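Local coordinates for B12-binding domain-containing protein (Kitasatospora setae, PDB 6WTE) that binds cobalamin and a [4Fe-4S] cluster and, as the radical SAM methylase TsrM, probably transfers a methyl group derived from S-adenosylmethionine without radical chemistry, at residues 336-341 with 390-395; 376-381 with 405-410; 399-404 with 511-516. One frame throughout, in Å; residues are numbered along the deposited sequence. Where two conformers were deposited one is given.

Interaction 1. Residues 336-341 with 390-395; sequences HIRPEL and VRACVD
Cys393 of helix 387-398 lies over one face of the His336 ring. Its SG, set anti to the backbone N (chi1 -177°), is brought over the ring, 4.2 Å from the centroid of the His336 ring and 7° off the perpendicular, a sulfur-aromatic contact. Its CB makes a CH-pi contact closer to the rim, 3.7 Å from His336 CE1. A cysteine suits this place, since its small CB and polarisable sulfur can sit close over the ring. The CG2 methyl of Ile337 presses on the helix backbone, 3.7 Å from Cys393 CA. Ala392 offers just a methyl to the obliquely turned guanidinium of Arg338; that arginine was modelled in two conformers, and its contact is less certain.

The ring's edge is held too. Arg338 N donates to His336 ND1 in the ring plane at 3.1 Å, an almost straight bond (178°). NE2 is hydrogen-bonded to the Glu385 carboxylate, and together the two bonds fix the ring's rotation; they are consistent with a proton on NE2. Leu341 CD2 covers the face opposite Cys393. Arg338, N-cap of helix 339-342, in one conformer forms salt bridges through NH1 to Glu340 OE2 and through NH2 to Glu388.

The contact thus packs the loop that leaves strand 327-335 against helix 387-398 of the radical SAM core, with Phe380 of strand 373-380 meeting both Cys393 and Val390 from the sheet side.

Interaction 2. Residues 376-381 with 405-410; sequences VEALFG and TGFSLG
The carbonyl oxygen of Ala378 is gripped twice: Ser408 N donates to it across the strands at 2.9 Å, and a water donates to the same Ala378 O, also at 2.9 Å. That water gives its second proton to Glu377 OE1 and accepts from the hydroxyl of Ser408, with OG 2.7 Å away, so one molecule ties three residues of the two strands together. Ser408 OG stands anti to its carbonyl carbon (chi1 -61°), on the face shared with Glu377 and Leu379. Glycine suits position 406 because the bent Glu377 side chain brings OE1 over it, 3.9 Å from Gly406 CA, where a side chain would collide.

Four further backbone bonds complete a regular parallel ladder, the strand axes 20° apart: Gly406 N to Val376 O, Ala378 N to Gly406 O, Phe380 N to Ser408 O and Gly410 N to Phe380 O. On the Glu377 face Leu379 CD1 rests on Ser408 CB at 3.7 Å.

Apolar side chains line the other face. Phe380 and Phe407 lie side by side, pointing the same way, and meet rim to rim with planes only 17° apart; Phe380 CE2 touches Phe407 CD1 at 3.4 Å. The small Ala378 lets the Phe407 ring come in beside its methyl, and Leu409 CD2 packs on Phe380 CB at 3.6 Å.

These are the two strands of a beta-alpha-beta unit in the TIM-barrel-like radical SAM core. Cobalamin lies about 8 Å from the side chain of Glu377, on the face away from the phenylalanines. The phenylalanine face is covered by helix 387-398 and helix 491-503, and strand 327-335 pairs along the far edge of strand 373-380.

Interaction 3. Residues 399-404 with 511-516; sequences ALDATV and HHRVML. With EDO (1,2-ethanediol), chain K.
Val404 and Arg513 meet through the backbone, Val404 CA offering its hydrogen to Arg513 O (CA to O 3.4 Å), while the short runs 401-404 and 513-515 diverge by 44°. Here strand 514-515 joins the sheet of the radical SAM core, alongside the start of strand 404-412 in parallel.

Arg513 has the largest share of the contact. Its CG stands between the backbone N and the carbonyl carbon (chi1 66°), and the chain beyond is extended, long enough to reach the turn after helix 387-398. There NH2 donates to the carbonyl of Met398, near the end of that helix. Asp401 OD1 lies above one face of the guanidinium, 3.7 Å from Arg513 NH2. The carboxylate and guanidinium planes are 87° apart and no N-H points at the oxygen, so this long salt bridge is one of charge alone. Asp401 is the first residue to leave helical phi/psi, with positive phi.

Two waters fill in between NH1 and the turn. One accepts from Ala402 N at 3.0 Å and, weakly, from Arg513 NH1; the other accepts from Arg513 NH1 at 3.1 Å and lies close to both Ala402 O (2.7 Å) and Arg513 O. Arg552 donates to the carbonyls of Ala402 and Thr403, adding a second arginine to the turn. Farther on, branched Val404 and flexible Met515 form an apolar patch, CG1 of Val404 3.8 Å from CG of Met515.

Thr403 OG1 accepts from Thr374 N and is hydrogen-bonded to O1 of a 1,2-ethanediol, probably from the crystallisation liquor, at a doubtfully short 2.5 Å; either hydroxyl could donate.

In the fold
From the N terminus, residues 336-341 come first, leaving strand 327-335; interaction 1 closes the loop to helix 387-398. That loop contains strand 373-380, which interaction 2 pairs with strand 404-412 beyond the helix, so interactions 1 and 2 cross. They also touch: Phe380 of interaction 2 packs on the His336 ring. Interaction 3 opens on the turn between helix 387-398 and strand 404-412, before interaction 2 has closed, and so crosses it too; it spans more than a hundred residues to strand 514-515, which pairs with strand 404-412. Interactions 1 and 3 follow in series. Together they tie loop, helix and three neighbouring strands of the radical SAM core.

Interaction 1. Residues 336-341 with 390-395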
loop_
_atom_site.group_PDB
_atom_site.type_symbol
_atom_site.label_atom_id
_atom_site.label_comp_id
_atom_site.label_asym_id
_atom_site.label_seq_id
_atom_site.Cartn_x
_atom_site.Cartn_y
_atom_site.Cartn_z
ATOM N N HIS A 336 17.170 5.412 -6.165
ATOM C CA HIS A 336 18.437 6.136 -6.073
ATOM C C HIS A 336 19.312 5.765 -7.264
ATOM O O HIS A 336 18.928 4.969 -8.122
ATOM C CB HIS A 336 19.169 5.843 -4.757
ATOM C CG HIS A 336 19.905 7.027 -4.208
ATOM N ND1 HIS A 336 21.117 7.451 -4.706
ATOM C CD2 HIS A 336 19.582 7.896 -3.222
ATOM C CE1 HIS A 336 21.513 8.522 -4.044
ATOM N NE2 HIS A 336 20.600 8.813 -3.137
ATOM N N ILE A 337 20.515 6.338 -7.290
ATOM C CA ILE A 337 21.500 6.006 -8.315
ATOM C C ILE A 337 22.832 5.569 -7.733
ATOM O O ILE A 337 23.590 4.845 -8.405
ATOM C CB ILE A 337 21.707 7.197 -9.274
ATOM C CG1 ILE A 337 22.567 6.775 -10.472
ATOM C CG2 ILE A 337 22.369 8.347 -8.541
ATOM C CD1 ILE A 337 22.712 7.821 -11.551
ATOM N N ARG A 338 23.155 5.936 -6.502
ATOM C CA ARG A 338 24.475 5.655 -5.956
ATOM C C ARG A 338 24.566 4.201 -5.501
ATOM O O ARG A 338 23.748 3.766 -4.673
ATOM C CB ARG A 338 24.780 6.597 -4.801
ATOM C CG ARG A 338 25.129 8.015 -5.243
ATOM C CD ARG A 338 26.414 8.026 -6.070
ATOM N NE ARG A 338 26.878 9.378 -6.378
ATOM C CZ ARG A 338 27.588 10.136 -5.544
ATOM N NH1 ARG A 338 27.907 9.681 -4.342
ATOM N NH2 ARG A 338 27.977 11.351 -5.910
ATOM N N PRO A 339 25.528 3.426 -6.008
ATOM C CA PRO A 339 25.662 2.029 -5.566
ATOM C C PRO A 339 25.905 1.897 -4.078
ATOM O O PRO A 339 25.433 0.930 -3.467
ATOM C CB PRO A 339 26.860 1.513 -6.380
ATOM C CG PRO A 339 26.971 2.443 -7.547
ATOM C CD PRO A 339 26.502 3.781 -7.057
ATOM N N GLU A 340 26.613 2.850 -3.467
ATOM C CA GLU A 340 26.863 2.759 -2.036
ATOM C C GLU A 340 25.572 2.874 -1.234
ATOM O O GLU A 340 25.479 2.327 -0.131
ATOM C CB GLU A 340 27.873 3.826 -1.604
ATOM C CG GLU A 340 27.453 5.260 -1.889
ATOM C CD GLU A 340 27.930 5.782 -3.245
ATOM O OE1 GLU A 340 28.118 4.979 -4.195
ATOM O OE2 GLU A 340 28.126 7.014 -3.350
ATOM N N LEU A 341 24.561 3.550 -1.776
ATOM C CA LEU A 341 23.260 3.619 -1.122
ATOM C C LEU A 341 22.367 2.441 -1.485
ATOM O O LEU A 341 21.675 1.901 -0.614
ATOM C CB LEU A 341 22.563 4.934 -1.475
ATOM C CG LEU A 341 22.905 6.097 -0.536
ATOM C CD1 LEU A 341 24.350 6.535 -0.657
ATOM C CD2 LEU A 341 22.002 7.267 -0.773
ATOM N N VAL A 390 22.527 13.110 -2.434
ATOM C CA VAL A 390 21.223 13.600 -2.882
ATOM C C VAL A 390 21.365 14.401 -4.173
ATOM O O VAL A 390 20.632 14.178 -5.145
ATOM C CB VAL A 390 20.545 14.433 -1.780
ATOM C CG1 VAL A 390 19.221 15.003 -2.293
ATOM C CG2 VAL A 390 20.303 13.588 -0.552
ATOM N N ARG A 391 22.307 15.352 -4.202
ATOM C CA ARG A 391 22.490 16.177 -5.397
ATOM C C ARG A 391 22.809 15.325 -6.615
ATOM O O ARG A 391 22.281 15.568 -7.711
ATOM C CB ARG A 391 23.608 17.198 -5.180
ATOM C CG ARG A 391 23.319 18.256 -4.148
ATOM C CD ARG A 391 24.342 19.376 -4.223
ATOM N NE ARG A 391 24.351 20.181 -3.004
ATOM C CZ ARG A 391 25.264 20.067 -2.045
ATOM N NH1 ARG A 391 26.249 19.186 -2.165
ATOM N NH2 ARG A 391 25.194 20.839 -0.968
ATOM N N ALA A 392 23.678 14.324 -6.446
ATOM C CA ALA A 392 24.029 13.457 -7.565
ATOM C C ALA A 392 22.802 12.740 -8.105
ATOM O O ALA A 392 22.626 12.626 -9.325
ATOM C CB ALA A 392 25.088 12.447 -7.133
ATOM N N CYS A 393 21.937 12.256 -7.211
ATOM C CA CYS A 393 20.719 11.589 -7.654
ATOM C C CYS A 393 19.754 12.570 -8.309
ATOM O O CYS A 393 19.187 12.271 -9.368
ATOM C CB CYS A 393 20.047 10.882 -6.476
ATOM S SG CYS A 393 18.576 9.971 -6.957
ATOM N N VAL A 394 19.559 13.746 -7.703
ATOM C CA VAL A 394 18.682 14.754 -8.298
ATOM C C VAL A 394 19.132 15.070 -9.716
ATOM O O VAL A 394 18.336 15.031 -10.660
ATOM C CB VAL A 394 18.642 16.023 -7.427
ATOM C CG1 VAL A 394 18.053 17.195 -8.211
ATOM C CG2 VAL A 394 17.825 15.772 -6.163
ATOM N N ASP A 395 20.428 15.353 -9.888
ATOM C CA ASP A 395 20.941 15.735 -11.202
ATOM C C ASP A 395 20.729 14.633 -12.229
ATOM O O ASP A 395 20.308 14.900 -13.363
ATOM C CB ASP A 395 22.427 16.087 -11.105
ATOM C CG ASP A 395 22.665 17.417 -10.419
ATOM O OD1 ASP A 395 21.693 18.177 -10.237
ATOM O OD2 ASP A 395 23.823 17.702 -10.062
#

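Interaction 2. Residues 376-381 with 405-410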
loop_
_atom_site.group_PDB
_atom_site.type_symbol
_atom_site.label_atom_id
_atom_site.label_comp_id
_atom_site.label_asym_id
_atom_site.label_seq_id
_atom_site.Cartn_x
_atom_site.Cartn_y
_atom_site.Cartn_z
ATOM N N VAL A 376 9.230 8.799 -12.291
ATOM C CA VAL A 376 10.406 8.216 -11.648
ATOM C C VAL A 376 10.459 8.689 -10.204
ATOM O O VAL A 376 10.397 9.897 -9.937
ATOM C CB VAL A 376 11.693 8.594 -12.399
ATOM C CG1 VAL A 376 12.921 8.029 -11.682
ATOM C CG2 VAL A 376 11.634 8.090 -13.829
ATOM N N GLU A 377 10.611 7.745 -9.274
ATOM C CA GLU A 377 10.582 8.025 -7.845
ATOM C C GLU A 377 11.971 7.874 -7.238
ATOM O O GLU A 377 12.710 6.947 -7.580
ATOM C CB GLU A 377 9.613 7.088 -7.123
ATOM C CG GLU A 377 8.227 7.070 -7.724
ATOM C CD GLU A 377 7.242 7.897 -6.935
ATOM O OE1 GLU A 377 7.673 8.846 -6.238
ATOM O OE2 GLU A 377 6.034 7.595 -7.014
ATOM N N ALA A 378 12.324 8.804 -6.352
ATOM C CA ALA A 378 13.546 8.740 -5.566
ATOM C C ALA A 378 13.213 8.821 -4.082
ATOM O O ALA A 378 12.252 9.482 -3.680
ATOM C CB ALA A 378 14.504 9.875 -5.939
ATOM N N LEU A 379 14.009 8.135 -3.264
ATOM C CA LEU A 379 13.863 8.184 -1.811
ATOM C C LEU A 379 15.198 8.589 -1.210
ATOM O O LEU A 379 16.214 7.931 -1.454
ATOM C CB LEU A 379 13.399 6.837 -1.249
ATOM C CG LEU A 379 13.373 6.738 0.278
ATOM C CD1 LEU A 379 12.483 7.809 0.906
ATOM C CD2 LEU A 379 12.932 5.339 0.704
ATOM N N PHE A 380 15.204 9.677 -0.444
ATOM C CA PHE A 380 16.423 10.204 0.145
ATOM C C PHE A 380 16.416 10.006 1.653
ATOM O O PHE A 380 15.368 10.074 2.295
ATOM C CB PHE A 380 16.590 11.692 -0.174
ATOM C CG PHE A 380 16.804 11.970 -1.632
ATOM C CD1 PHE A 380 17.692 11.199 -2.372
ATOM C CD2 PHE A 380 16.109 12.987 -2.269
ATOM C CE1 PHE A 380 17.891 11.446 -3.716
ATOM C CE2 PHE A 380 16.306 13.244 -3.613
ATOM C CZ PHE A 380 17.193 12.470 -4.340
ATOM N N GLY A 381 17.601 9.765 2.209
ATOM C CA GLY A 381 17.760 9.608 3.643
ATOM C C GLY A 381 18.069 8.202 4.113
ATOM O O GLY A 381 18.163 7.984 5.327
ATOM N N THR A 405 8.936 13.531 -11.875
ATOM C CA THR A 405 9.961 12.976 -10.999
ATOM C C THR A 405 9.549 13.276 -9.565
ATOM O O THR A 405 9.396 14.443 -9.193
ATOM C CB THR A 405 11.331 13.571 -11.322
ATOM O OG1 THR A 405 11.517 13.524 -12.737
ATOM C CG2 THR A 405 12.440 12.764 -10.655
ATOM N N GLY A 406 9.378 12.231 -8.767
ATOM C CA GLY A 406 8.902 12.359 -7.397
ATOM C C GLY A 406 10.025 12.066 -6.421
ATOM O O GLY A 406 10.771 11.097 -6.595
ATOM N N PHE A 407 10.139 12.909 -5.399
ATOM C CA PHE A 407 11.163 12.763 -4.373
ATOM C C PHE A 407 10.511 12.582 -3.010
ATOM O O PHE A 407 9.568 13.298 -2.660
ATOM C CB PHE A 407 12.087 13.981 -4.341
ATOM C CG PHE A 407 12.769 14.258 -5.646
ATOM C CD1 PHE A 407 13.924 13.576 -5.997
ATOM C CD2 PHE A 407 12.249 15.189 -6.533
ATOM C CE1 PHE A 407 14.556 13.822 -7.199
ATOM C CE2 PHE A 407 12.877 15.441 -7.736
ATOM C CZ PHE A 407 14.035 14.759 -8.071
ATOM N N SER A 408 11.022 11.620 -2.246
ATOM C CA SER A 408 10.578 11.366 -0.885
ATOM C C SER A 408 11.767 11.477 0.065
ATOM O O SER A 408 12.921 11.325 -0.343
ATOM C CB SER A 408 9.934 9.980 -0.765
ATOM O OG SER A 408 8.784 9.873 -1.591
ATOM N N LEU A 409 11.475 11.730 1.347
ATOM C CA LEU A 409 12.495 11.972 2.365
ATOM C C LEU A 409 12.179 11.195 3.634
ATOM O O LEU A 409 11.076 11.315 4.181
ATOM C CB LEU A 409 12.598 13.459 2.720
ATOM C CG LEU A 409 13.436 14.380 1.845
ATOM C CD1 LEU A 409 13.183 15.828 2.236
ATOM C CD2 LEU A 409 14.898 14.031 2.018
ATOM N N GLY A 410 13.154 10.441 4.127
ATOM C CA GLY A 410 12.993 9.723 5.375
ATOM C C GLY A 410 12.235 8.417 5.201
ATOM O O GLY A 410 11.571 8.172 4.195
HETATM O O HOH W 1 9.458 8.973 -3.994
#

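Interaction 3. Residues 399-404 with 511-516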
loop_
_atom_site.group_PDB
_atom_site.type_symbol
_atom_site.label_atom_id
_atom_site.label_comp_id
_atom_site.label_asym_id
_atom_site.label_seq_id
_atom_site.Cartn_x
_atom_site.Cartn_y
_atom_site.Cartn_z
ATOM N N ALA A 399 17.705 14.688 -15.326
ATOM C CA ALA A 399 18.137 14.652 -16.720
ATOM C C ALA A 399 17.421 13.581 -17.532
ATOM O O ALA A 399 17.519 13.597 -18.764
ATOM C CB ALA A 399 19.654 14.443 -16.793
ATOM N N LEU A 400 16.707 12.657 -16.878
ATOM C CA LEU A 400 15.913 11.664 -17.602
ATOM C C LEU A 400 14.780 12.302 -18.394
ATOM O O LEU A 400 14.307 11.719 -19.374
ATOM C CB LEU A 400 15.326 10.643 -16.628
ATOM C CG LEU A 400 16.271 9.681 -15.917
ATOM C CD1 LEU A 400 15.512 8.996 -14.796
ATOM C CD2 LEU A 400 16.802 8.655 -16.905
ATOM N N ASP A 401 14.314 13.477 -17.970
ATOM C CA ASP A 401 13.130 14.110 -18.553
ATOM C C ASP A 401 11.898 13.216 -18.425
ATOM O O ASP A 401 11.066 13.141 -19.329
ATOM C CB ASP A 401 13.363 14.499 -20.018
ATOM C CG ASP A 401 14.180 15.766 -20.163
ATOM O OD1 ASP A 401 14.470 16.403 -19.127
ATOM O OD2 ASP A 401 14.532 16.123 -21.311
ATOM N N ALA A 402 11.775 12.530 -17.289
ATOM C CA ALA A 402 10.554 11.788 -17.022
ATOM C C ALA A 402 9.377 12.748 -16.955
ATOM O O ALA A 402 9.535 13.934 -16.653
ATOM C CB ALA A 402 10.669 11.013 -15.712
ATOM N N THR A 403 8.183 12.234 -17.248
ATOM C CA THR A 403 7.005 13.095 -17.198
ATOM C C THR A 403 6.905 13.765 -15.839
ATOM O O THR A 403 6.722 14.983 -15.738
ATOM C CB THR A 403 5.726 12.307 -17.486
ATOM O OG1 THR A 403 5.901 11.502 -18.656
ATOM C CG2 THR A 403 4.554 13.265 -17.684
ATOM N N VAL A 404 7.036 12.974 -14.782
ATOM C CA VAL A 404 7.072 13.470 -13.417
ATOM C C VAL A 404 8.225 12.780 -12.708
ATOM O O VAL A 404 8.474 11.587 -12.924
ATOM C CB VAL A 404 5.738 13.219 -12.679
ATOM C CG1 VAL A 404 5.827 13.673 -11.228
ATOM C CG2 VAL A 404 4.587 13.945 -13.388
ATOM N N HIS A 511 9.840 23.039 -11.634
ATOM C CA HIS A 511 8.816 22.762 -10.626
ATOM C C HIS A 511 7.571 22.128 -11.238
ATOM O O HIS A 511 6.876 21.348 -10.575
ATOM C CB HIS A 511 8.442 24.055 -9.901
ATOM C CG HIS A 511 9.456 24.502 -8.898
ATOM N ND1 HIS A 511 9.466 25.775 -8.369
ATOM C CD2 HIS A 511 10.480 23.842 -8.308
ATOM C CE1 HIS A 511 10.460 25.884 -7.507
ATOM N NE2 HIS A 511 11.091 24.724 -7.449
ATOM N N HIS A 512 7.278 22.437 -12.502
ATOM C CA HIS A 512 6.091 21.878 -13.132
ATOM C C HIS A 512 6.180 20.363 -13.262
ATOM O O HIS A 512 5.148 19.687 -13.303
ATOM C CB HIS A 512 5.894 22.512 -14.507
ATOM C CG HIS A 512 6.958 22.140 -15.486
ATOM N ND1 HIS A 512 6.705 21.394 -16.618
ATOM C CD2 HIS A 512 8.293 22.372 -15.481
ATOM C CE1 HIS A 512 7.831 21.215 -17.287
ATOM N NE2 HIS A 512 8.810 21.791 -16.615
ATOM N N ARG A 513 7.394 19.804 -13.325
ATOM C CA ARG A 513 7.549 18.379 -13.591
ATOM C C ARG A 513 8.112 17.602 -12.406
ATOM O O ARG A 513 8.559 16.466 -12.584
ATOM C CB ARG A 513 8.417 18.148 -14.834
ATOM C CG ARG A 513 9.885 18.581 -14.736
ATOM C CD ARG A 513 10.603 18.247 -16.056
ATOM N NE ARG A 513 12.017 18.623 -16.095
ATOM C CZ ARG A 513 13.027 17.781 -15.886
ATOM N NH1 ARG A 513 12.792 16.504 -15.604
ATOM N NH2 ARG A 513 14.277 18.217 -15.952
ATOM N N VAL A 514 8.088 18.175 -11.201
ATOM C CA VAL A 514 8.576 17.474 -10.021
ATOM C C VAL A 514 7.505 17.468 -8.945
ATOM O O VAL A 514 6.696 18.397 -8.832
ATOM C CB VAL A 514 9.869 18.092 -9.449
ATOM C CG1 VAL A 514 10.946 18.145 -10.507
ATOM C CG2 VAL A 514 9.602 19.470 -8.873
ATOM N N MET A 515 7.523 16.410 -8.140
ATOM C CA MET A 515 6.726 16.303 -6.926
ATOM C C MET A 515 7.685 16.196 -5.753
ATOM O O MET A 515 8.453 15.236 -5.668
ATOM C CB MET A 515 5.808 15.088 -6.985
ATOM C CG MET A 515 4.637 15.256 -7.935
ATOM S SD MET A 515 3.525 13.853 -7.771
ATOM C CE MET A 515 2.186 14.320 -8.863
ATOM N N LEU A 516 7.630 17.174 -4.853
ATOM C CA LEU A 516 8.503 17.260 -3.697
ATOM C C LEU A 516 7.679 17.180 -2.422
ATOM O O LEU A 516 6.500 17.545 -2.418
ATOM C CB LEU A 516 9.280 18.581 -3.701
ATOM C CG LEU A 516 10.249 18.796 -4.860
ATOM C CD1 LEU A 516 10.553 20.272 -5.020
ATOM C CD2 LEU A 516 11.514 18.034 -4.570
HETATM C C1 EDO K . 6.087 13.546 -21.054
HETATM O O1 EDO K . 7.073 12.620 -20.585
HETATM C C2 EDO K . 5.558 13.038 -22.387
HETATM O O2 EDO K . 4.482 13.881 -22.806
HETATM O O HOH W 2 13.200 13.458 -14.828
HETATM O O HOH W 3 10.278 15.174 -14.396
#